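Local coordinates for protein BIFUNCTIONAL PROTEIN Proline utilization A (PutA) (Corynebacterium freiburgense, PDB 5UX5) that probably oxidises proline to glutamate in two steps, using an FAD-dependent proline dehydrogenase and an NAD-dependent aldehyde dehydrogenase within one chain, at residues 721-726 with 762-767. Sequence-based numbering, arbitrary orientation.
Sequences AGQKCS and TMNGLI. With SO4 (sulfate ion), chain G.
Ala721 is tightly packed against the 762-767 loop, its methyl pointing into it. CB sits 3.5 Å from the backbone O of Asn764 and meets Leu766 CD2 at 4.0 Å, while Met763 lies alongside its backbone, with CG 3.8 Å from Ala721 CA. Met763 reaches there with CG anti to its own backbone N (chi1 -174°), and the extended chi2 carries SD on to 4.0 Å from Ala721 CA. Next along, Gln723 runs out as an extended chain from an inverse gamma turn and crosses Leu766, bringing its amide end up to the backbone there, with OE1 3.5 Å from Leu766 CA. The Ile767 N-H donates to Gln723 OE1 at 3.1 Å, in the plane of the carbonyl and on a lone pair, with an N-H...O angle of 151°. On the other arm of the amide, NE2 bonds to the carbonyl of His720, so both ends of the group fix its rotation. Asn764 is held similarly from the same residue: its ND2 bonds to His720 ND1 and, weakly, to Gly765 O at 3.3 Å. Ala721, Gln723, Met763 and Asn764 are all buried. Leu766, though partly exposed, still packs on Ala721; the contact loosens at Ile767, also partly exposed, which touches little beyond OE1 and whose side chain is about 7 Å from the bound NAD. Gly722 to Cys725 spell the Gly-Gln-Xaa-Cys signature of aldehyde dehydrogenases, and Cys725 is probably the nucleophile, as in relatives; here the 762-767 loop packs against the start of that active-site loop.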
ATOM      1  N   ALA A 721      -6.256  10.138   9.127  1.00 37.98           N
ATOM      2  CA  ALA A 721      -7.521  10.828   9.401  1.00 30.76           C
ATOM      3  C   ALA A 721      -8.019  11.646   8.212  1.00 37.43           C
ATOM      4  O   ALA A 721      -8.711  12.642   8.391  1.00 46.12           O
ATOM      5  CB  ALA A 721      -7.398  11.715  10.639  1.00 31.27           C
ATOM      6  N   GLY A 722      -7.699  11.228   6.988  1.00 42.22           N
ATOM      7  CA  GLY A 722      -8.047  11.973   5.788  1.00 41.87           C
ATOM      8  C   GLY A 722      -7.196  13.199   5.501  1.00 41.91           C
ATOM      9  O   GLY A 722      -7.579  14.013   4.648  1.00 43.11           O
ATOM     10  N   GLN A 723      -6.054  13.357   6.180  1.00 33.13           N
ATOM     11  CA  GLN A 723      -5.250  14.579   6.093  1.00 31.32           C
ATOM     12  C   GLN A 723      -4.191  14.437   5.002  1.00 38.47           C
ATOM     13  O   GLN A 723      -2.993  14.630   5.218  1.00 35.67           O
ATOM     14  CB  GLN A 723      -4.610  14.901   7.446  1.00 29.12           C
ATOM     15  CG  GLN A 723      -5.599  15.064   8.637  1.00 35.47           C
ATOM     16  CD  GLN A 723      -4.889  15.307   9.967  1.00 35.73           C
ATOM     17  OE1 GLN A 723      -4.904  16.405  10.511  1.00 46.07           O
ATOM     18  NE2 GLN A 723      -4.279  14.262  10.499  1.00 35.45           N
ATOM     19  N   LYS A 724      -4.657  14.118   3.800  1.00 32.92           N
ATOM     20  CA  LYS A 724      -3.768  13.867   2.686  1.00 28.77           C
ATOM     21  C   LYS A 724      -4.282  14.594   1.461  1.00 34.85           C
ATOM     22  O   LYS A 724      -5.483  14.583   1.182  1.00 31.49           O
ATOM     23  CB  LYS A 724      -3.643  12.357   2.408  1.00 25.03           C
ATOM     24  CG  LYS A 724      -2.799  11.590   3.434  1.00 24.79           C
ATOM     25  CD  LYS A 724      -2.862  10.120   3.132  1.00 24.25           C
ATOM     26  CE  LYS A 724      -2.022   9.264   4.060  1.00 28.29           C
ATOM     27  NZ  LYS A 724      -2.502   7.853   3.951  1.00 30.99           N
ATOM     28  N   CYS A 725      -3.359  15.224   0.726  1.00 35.43           N
ATOM     29  CA  CYS A 725      -3.701  15.765  -0.583  1.00 32.26           C
ATOM     30  C   CYS A 725      -4.363  14.707  -1.464  1.00 33.43           C
ATOM     31  O   CYS A 725      -5.212  15.025  -2.302  1.00 36.74           O
ATOM     32  CB  CYS A 725      -2.439  16.311  -1.250  1.00 35.48           C
ATOM     33  SG  CYS A 725      -1.618  17.629  -0.335  1.00 46.15           S
ATOM     34  N   SER A 726      -4.024  13.445  -1.266  1.00 35.03           N
ATOM     35  CA  SER A 726      -4.517  12.355  -2.097  1.00 31.77           C
ATOM     36  C   SER A 726      -5.725  11.622  -1.532  1.00 34.21           C
ATOM     37  O   SER A 726      -6.234  10.711  -2.184  1.00 38.88           O
ATOM     38  CB  SER A 726      -3.388  11.369  -2.330  1.00 23.21           C
ATOM     39  OG  SER A 726      -2.854  11.014  -1.085  1.00 27.30           O
ATOM     40  N   THR A 762      -5.742   2.833  14.815  1.00 37.66           N
ATOM     41  CA  THR A 762      -5.787   2.594  13.385  1.00 33.56           C
ATOM     42  C   THR A 762      -6.314   3.789  12.600  1.00 37.24           C
ATOM     43  O   THR A 762      -6.264   3.758  11.364  1.00 39.89           O
ATOM     44  CB  THR A 762      -6.629   1.334  13.074  1.00 33.32           C
ATOM     45  OG1 THR A 762      -7.841   1.338  13.836  1.00 42.16           O
ATOM     46  CG2 THR A 762      -5.856   0.099  13.461  1.00 28.45           C
ATOM     47  N   MET A 763      -6.851   4.819  13.268  1.00 37.79           N
ATOM     48  CA  MET A 763      -7.049   6.144  12.671  1.00 36.82           C
ATOM     49  C   MET A 763      -6.641   7.189  13.695  1.00 44.13           C
ATOM     50  O   MET A 763      -7.274   7.300  14.749  1.00 47.04           O
ATOM     51  CB  MET A 763      -8.479   6.420  12.208  1.00 30.84           C
ATOM     52  CG  MET A 763      -8.522   7.752  11.473  1.00 39.67           C
ATOM     53  SD  MET A 763     -10.081   8.595  11.423  1.00 48.40           S
ATOM     54  CE  MET A 763     -10.979   7.500  10.404  1.00 39.31           C
ATOM     55  N   ASN A 764      -5.581   7.940  13.388  1.00 35.27           N
ATOM     56  CA  ASN A 764      -5.001   8.894  14.319  1.00 34.93           C
ATOM     57  C   ASN A 764      -5.858  10.160  14.439  1.00 41.77           C
ATOM     58  O   ASN A 764      -6.921  10.306  13.815  1.00 32.67           O
ATOM     59  CB  ASN A 764      -3.562   9.209  13.909  1.00 34.16           C
ATOM     60  CG  ASN A 764      -3.394   9.374  12.396  1.00 37.01           C
ATOM     61  OD1 ASN A 764      -3.219   8.393  11.641  1.00 38.95           O
ATOM     62  ND2 ASN A 764      -3.435  10.618  11.951  1.00 43.64           N
ATOM     63  N   GLY A 765      -5.377  11.097  15.269  1.00 46.68           N
ATOM     64  CA  GLY A 765      -6.059  12.353  15.482  1.00 34.56           C
ATOM     65  C   GLY A 765      -5.638  13.409  14.478  1.00 42.97           C
ATOM     66  O   GLY A 765      -4.837  13.173  13.574  1.00 38.58           O
ATOM     67  N   LEU A 766      -6.204  14.598  14.636  1.00 41.24           N
ATOM     68  CA  LEU A 766      -5.878  15.699  13.750  1.00 40.53           C
ATOM     69  C   LEU A 766      -4.694  16.483  14.296  1.00 44.06           C
ATOM     70  O   LEU A 766      -4.323  16.367  15.467  1.00 51.93           O
ATOM     71  CB  LEU A 766      -7.067  16.630  13.549  1.00 41.26           C
ATOM     72  CG  LEU A 766      -8.406  16.042  13.112  1.00 41.59           C
ATOM     73  CD1 LEU A 766      -9.434  17.157  13.251  1.00 37.44           C
ATOM     74  CD2 LEU A 766      -8.394  15.422  11.677  1.00 34.47           C
ATOM     75  N   ILE A 767      -4.082  17.266  13.405  1.00 40.96           N
ATOM     76  CA  ILE A 767      -2.896  18.038  13.746  1.00 37.39           C
ATOM     77  C   ILE A 767      -3.233  19.195  14.668  1.00 40.89           C
ATOM     78  O   ILE A 767      -2.344  19.731  15.339  1.00 43.37           O
ATOM     79  CB  ILE A 767      -2.214  18.518  12.449  1.00 38.72           C
ATOM     80  CG1 ILE A 767      -0.771  18.921  12.725  1.00 33.26           C
ATOM     81  CG2 ILE A 767      -3.028  19.602  11.777  1.00 39.86           C
ATOM     82  CD1 ILE A 767       0.098  17.703  13.107  1.00 33.35           C
TER
HETATM   83  S   SO4 G2003       0.546  10.121  -1.161  1.00 64.74           S
HETATM   84  O1  SO4 G2003       0.502   9.193  -0.027  1.00 74.69           O
HETATM   85  O2  SO4 G2003       0.115   9.338  -2.320  1.00 54.83           O
HETATM   86  O3  SO4 G2003       1.887  10.721  -1.333  1.00 66.54           O
HETATM   87  O4  SO4 G2003      -0.376  11.217  -0.906  1.00 65.18           O